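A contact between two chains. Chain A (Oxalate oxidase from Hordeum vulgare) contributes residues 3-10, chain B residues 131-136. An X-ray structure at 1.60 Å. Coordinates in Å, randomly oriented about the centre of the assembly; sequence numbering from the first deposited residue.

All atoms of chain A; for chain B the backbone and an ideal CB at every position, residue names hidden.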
ATOM      1  N   PRO A   3       5.273   1.942   4.393  1.00  3.84           N
ATOM      2  CA  PRO A   3       4.685   0.686   4.811  1.00  4.43           C
ATOM      3  C   PRO A   3       3.928   0.809   6.127  1.00  4.03           C
ATOM      4  O   PRO A   3       4.363   1.533   7.033  1.00  4.22           O
ATOM      5  CB  PRO A   3       5.898  -0.227   4.983  1.00  3.96           C
ATOM      6  CG  PRO A   3       6.986   0.365   4.157  1.00  4.11           C
ATOM      7  CD  PRO A   3       6.744   1.852   4.193  1.00  3.65           C
ATOM      8  N   ASP A   4       2.778   0.148   6.272  1.00  3.99           N
ATOM      9  CA  ASP A   4       2.042   0.186   7.535  1.00  4.13           C
ATOM     10  C   ASP A   4       2.812  -0.560   8.625  1.00  3.72           C
ATOM     11  O   ASP A   4       3.640  -1.413   8.326  1.00  3.13           O
ATOM     12  CB  ASP A   4       0.667  -0.467   7.379  1.00  4.78           C
ATOM     13  CG  ASP A   4      -0.406   0.418   6.780  1.00  5.50           C
ATOM     14  OD1 ASP A   4      -1.599   0.057   6.882  1.00  5.72           O
ATOM     15  OD2 ASP A   4      -0.075   1.495   6.242  1.00  6.95           O
ATOM     16  N   PRO A   5       2.545  -0.250   9.886  1.00  3.56           N
ATOM     17  CA  PRO A   5       3.185  -0.909  11.011  1.00  3.45           C
ATOM     18  C   PRO A   5       2.627  -2.308  11.229  1.00  3.20           C
ATOM     19  O   PRO A   5       1.479  -2.594  10.877  1.00  3.26           O
ATOM     20  CB  PRO A   5       2.866   0.013  12.183  1.00  3.54           C
ATOM     21  CG  PRO A   5       1.550   0.618  11.824  1.00  3.57           C
ATOM     22  CD  PRO A   5       1.558   0.771  10.323  1.00  3.62           C
ATOM     23  N   LEU A   6       3.443  -3.197  11.791  1.00  2.58           N
ATOM     24  CA  LEU A   6       3.036  -4.575  12.035  1.00  2.77           C
ATOM     25  C   LEU A   6       2.984  -4.926  13.515  1.00  2.92           C
ATOM     26  O   LEU A   6       2.911  -6.080  13.925  1.00  2.69           O
ATOM     27  CB  LEU A   6       3.967  -5.529  11.289  1.00  2.66           C
ATOM     28  CG  LEU A   6       3.776  -5.632   9.776  1.00  3.03           C
ATOM     29  CD1 LEU A   6       4.752  -6.679   9.269  1.00  3.99           C
ATOM     30  CD2 LEU A   6       2.380  -6.069   9.368  1.00  2.31           C
ATOM     31  N   GLN A   7       3.071  -3.891  14.343  1.00  2.90           N
ATOM     32  CA  GLN A   7       3.026  -3.979  15.795  1.00  3.27           C
ATOM     33  C   GLN A   7       2.757  -2.572  16.336  1.00  3.49           C
ATOM     34  O   GLN A   7       2.759  -1.623  15.551  1.00  3.19           O
ATOM     35  CB  GLN A   7       4.300  -4.547  16.410  1.00  3.30           C
ATOM     36  CG  GLN A   7       5.550  -3.695  16.241  1.00  3.37           C
ATOM     37  CD  GLN A   7       6.076  -3.736  14.817  1.00  3.30           C
ATOM     38  OE1 GLN A   7       6.349  -4.825  14.308  1.00  3.27           O
ATOM     39  NE2 GLN A   7       6.182  -2.576  14.182  1.00  3.04           N
ATOM     40  N   ASP A   8       2.516  -2.454  17.637  1.00  3.38           N
ATOM     41  CA  ASP A   8       2.230  -1.145  18.217  1.00  3.54           C
ATOM     42  C   ASP A   8       3.375  -0.159  18.033  1.00  3.62           C
ATOM     43  O   ASP A   8       3.151   1.008  17.680  1.00  3.20           O
ATOM     44  CB  ASP A   8       1.892  -1.270  19.703  1.00  3.44           C
ATOM     45  CG  ASP A   8       0.627  -2.030  20.031  1.00  3.55           C
ATOM     46  OD1 ASP A   8       0.444  -2.342  21.233  1.00  3.30           O
ATOM     47  OD2 ASP A   8      -0.206  -2.328  19.152  1.00  3.61           O
ATOM     48  N   PHE A   9       4.564  -0.509  18.534  1.00  3.63           N
ATOM     49  CA  PHE A   9       5.702   0.403  18.578  1.00  3.69           C
ATOM     50  C   PHE A   9       6.985  -0.241  18.059  1.00  3.46           C
ATOM     51  O   PHE A   9       7.158  -1.455  18.165  1.00  3.01           O
ATOM     52  CB  PHE A   9       5.955   0.878  20.019  1.00  3.93           C
ATOM     53  CG  PHE A   9       4.767   1.197  20.875  1.00  4.05           C
ATOM     54  CD1 PHE A   9       4.375   0.341  21.893  1.00  4.02           C
ATOM     55  CD2 PHE A   9       4.000   2.331  20.643  1.00  4.53           C
ATOM     56  CE1 PHE A   9       3.269   0.620  22.674  1.00  4.35           C
ATOM     57  CE2 PHE A   9       2.889   2.618  21.415  1.00  5.00           C
ATOM     58  CZ  PHE A   9       2.527   1.762  22.434  1.00  4.36           C
ATOM     59  N   CYS A  10       7.886   0.541  17.475  1.00  3.30           N
ATOM     60  CA  CYS A  10       9.155   0.016  16.955  1.00  3.16           C
ATOM     61  C   CYS A  10      10.147   1.173  16.873  1.00  3.18           C
ATOM     62  O   CYS A  10      10.383   1.727  15.797  1.00  2.60           O
ATOM     63  CB  CYS A  10       8.901  -0.611  15.589  1.00  3.00           C
ATOM     64  SG  CYS A  10       9.856  -2.067  15.126  1.00  3.34           S
TER
ATOM     65  N   UNK B 131       0.491   9.288  18.137  1.00  4.14           N
ATOM     66  CA  UNK B 131      -0.432   8.225  18.511  1.00  3.89           C
ATOM     67  C   UNK B 131      -0.508   7.180  17.399  1.00  3.51           C
ATOM     68  O   UNK B 131      -1.117   7.440  16.360  1.00  3.04           O
ATOM     69  CB  UNK B 131      -1.820   8.796  18.807  1.00  3.89           C
ATOM     70  N   UNK B 132       0.041   5.996  17.613  1.00  3.32           N
ATOM     71  CA  UNK B 132      -0.009   4.939  16.621  1.00  4.05           C
ATOM     72  C   UNK B 132      -1.431   4.587  16.225  1.00  4.53           C
ATOM     73  O   UNK B 132      -2.382   4.589  16.994  1.00  3.81           O
ATOM     74  CB  UNK B 132       0.706   3.693  17.148  1.00  4.05           C
ATOM     75  N   UNK B 133      -1.576   4.314  14.942  1.00  4.45           N
ATOM     76  CA  UNK B 133      -2.813   3.886  14.303  1.00  4.61           C
ATOM     77  C   UNK B 133      -3.633   2.916  15.127  1.00  4.09           C
ATOM     78  O   UNK B 133      -3.179   1.867  15.581  1.00  3.67           O
ATOM     79  CB  UNK B 133      -2.494   3.245  12.951  1.00  4.61           C
ATOM     80  N   UNK B 134      -4.878   3.292  15.433  1.00  4.01           N
ATOM     81  CA  UNK B 134      -5.844   2.483  16.123  1.00  3.71           C
ATOM     82  C   UNK B 134      -5.752   2.256  17.611  1.00  3.61           C
ATOM     83  O   UNK B 134      -6.536   1.465  18.162  1.00  3.54           O
ATOM     84  CB  UNK B 134      -5.831   1.105  15.459  1.00  3.71           C
ATOM     85  N   UNK B 135      -4.836   2.922  18.305  1.00  3.42           N
ATOM     86  CA  UNK B 135      -4.694   2.735  19.745  1.00  3.28           C
ATOM     87  C   UNK B 135      -5.543   3.734  20.522  1.00  3.28           C
ATOM     88  O   UNK B 135      -5.752   4.857  20.066  1.00  3.10           O
ATOM     89  CB  UNK B 135      -3.226   2.866  20.154  1.00  3.28           C
ATOM     90  N   UNK B 136      -6.010   3.326  21.697  1.00  3.78           N
ATOM     91  CA  UNK B 136      -6.797   4.218  22.551  1.00  3.78           C
ATOM     92  C   UNK B 136      -5.911   5.317  23.131  1.00  3.99           C
ATOM     93  O   UNK B 136      -4.757   5.069  23.497  1.00  3.17           O
ATOM     94  CB  UNK B 136      -7.471   3.431  23.677  1.00  3.78           C
TER

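At position 131 the CA-to-CB bond points away from chain A, and no atom of the chain A stretch lies within 5.5 Å of the ideal CB. The backbone is extended (phi/psi -117/109), which suits beta-branched residues among many others. The residue is Ile B131.

At position 132 the CA-to-CB bond points toward chain A, and the ideal CB lies 3.7 Å from the carbonyl O of Asp A8 and 4.9 Å from CE2 of Phe A9. A compact apolar side chain would suit the space beside the aromatic ring, and phi of -57° also admits proline. The residue is Pro B132. Its CG packs 3.7 Å from Phe A9 CE2, while its CB rests 3.7 Å from Asp A8 O, a van der Waals contact with an acceptor that receives no hydrogen bond from this stretch.

At position 133 the bond again points toward chain A, but the ideal CB is still 5.0 Å from Pro A5 CG, leaving room for a longer side chain. Farther from the CB, and off to one side of the proline ring, lies the carboxylate of Asp A4, so a long aliphatic chain, a lysine or an arginine would all be plausible, the basic ones gaining from the charge. The deposited residue, Arg B133, uses both features. Its CD lies 3.7 Å from Pro A5 CD, and its guanidinium places one face over Asp A4 OD1, which is 4.1 Å from NE. Because the oxygen sits well out of the guanidinium plane, no N-H points at it; the charges are near each other, but there is no salt bridge.

Position 134 has a positive phi (76/7), which by itself favours glycine, and no atom of the chain A stretch lies within 5.5 Å of its ideal CB. Gly B134 occupies this third position of a type II turn running from Pro B132 to position 135, closed by a hydrogen bond from the backbone N of 135 to Pro B132 O (3.2 Å).

At position 135, the last residue of the turn, the CA-to-CB bond points toward chain A, although no atom of the chain A stretch lies within 5.5 Å of the ideal CB. A side chain of moderate length could reach the Phe A9 ring and the Asp A8 carboxylate; leucine, methionine or a polar residue could be considered. Leu B135 (chi1 m, chi2 t) sets CD1 4.0 Å from Phe A9 CE2 and CD2 3.8 Å from Asp A8 OD2, whose hydrogen bonding is met elsewhere in the structure.

Position 136 is out of reach of the chain A stretch, which leaves its identity open; it is Met B136.

Chain B, residues 131-136: IPRGLM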
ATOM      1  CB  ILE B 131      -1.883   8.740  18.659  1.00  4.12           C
ATOM      2  CG1 ILE B 131      -2.004  10.066  19.398  1.00  4.62           C
ATOM      3  CG2 ILE B 131      -2.746   7.656  19.296  1.00  3.35           C
ATOM      4  CD1 ILE B 131      -1.763  10.044  20.882  1.00  4.83           C
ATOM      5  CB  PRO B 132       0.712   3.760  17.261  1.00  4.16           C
ATOM      6  CG  PRO B 132       1.493   4.325  18.390  1.00  4.27           C
ATOM      7  CD  PRO B 132       0.781   5.582  18.826  1.00  3.68           C
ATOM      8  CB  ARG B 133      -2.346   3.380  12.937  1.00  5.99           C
ATOM      9  CG  ARG B 133      -2.460   1.954  12.534  1.00  6.74           C
ATOM     10  CD  ARG B 133      -1.998   1.619  11.135  1.00  6.91           C
ATOM     11  NE  ARG B 133      -2.191   2.561  10.079  1.00  6.56           N
ATOM     12  CZ  ARG B 133      -3.097   3.034   9.271  1.00  6.63           C
ATOM     13  NH1 ARG B 133      -4.369   2.675   9.204  1.00  6.75           N
ATOM     14  NH2 ARG B 133      -2.744   3.973   8.384  1.00  6.53           N
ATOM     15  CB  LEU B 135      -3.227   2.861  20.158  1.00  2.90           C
ATOM     16  CG  LEU B 135      -2.258   1.850  19.537  1.00  3.37           C
ATOM     17  CD1 LEU B 135      -0.842   2.065  20.051  1.00  3.18           C
ATOM     18  CD2 LEU B 135      -2.695   0.418  19.821  1.00  3.46           C
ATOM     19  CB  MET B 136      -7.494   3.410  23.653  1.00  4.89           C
ATOM     20  CG  MET B 136      -8.604   4.180  24.355  1.00  3.96           C
ATOM     21  SD  MET B 136      -9.354   3.306  25.742  1.00  3.85           S
ATOM     22  CE  MET B 136      -9.912   1.803  24.944  1.00  4.01           C
TER
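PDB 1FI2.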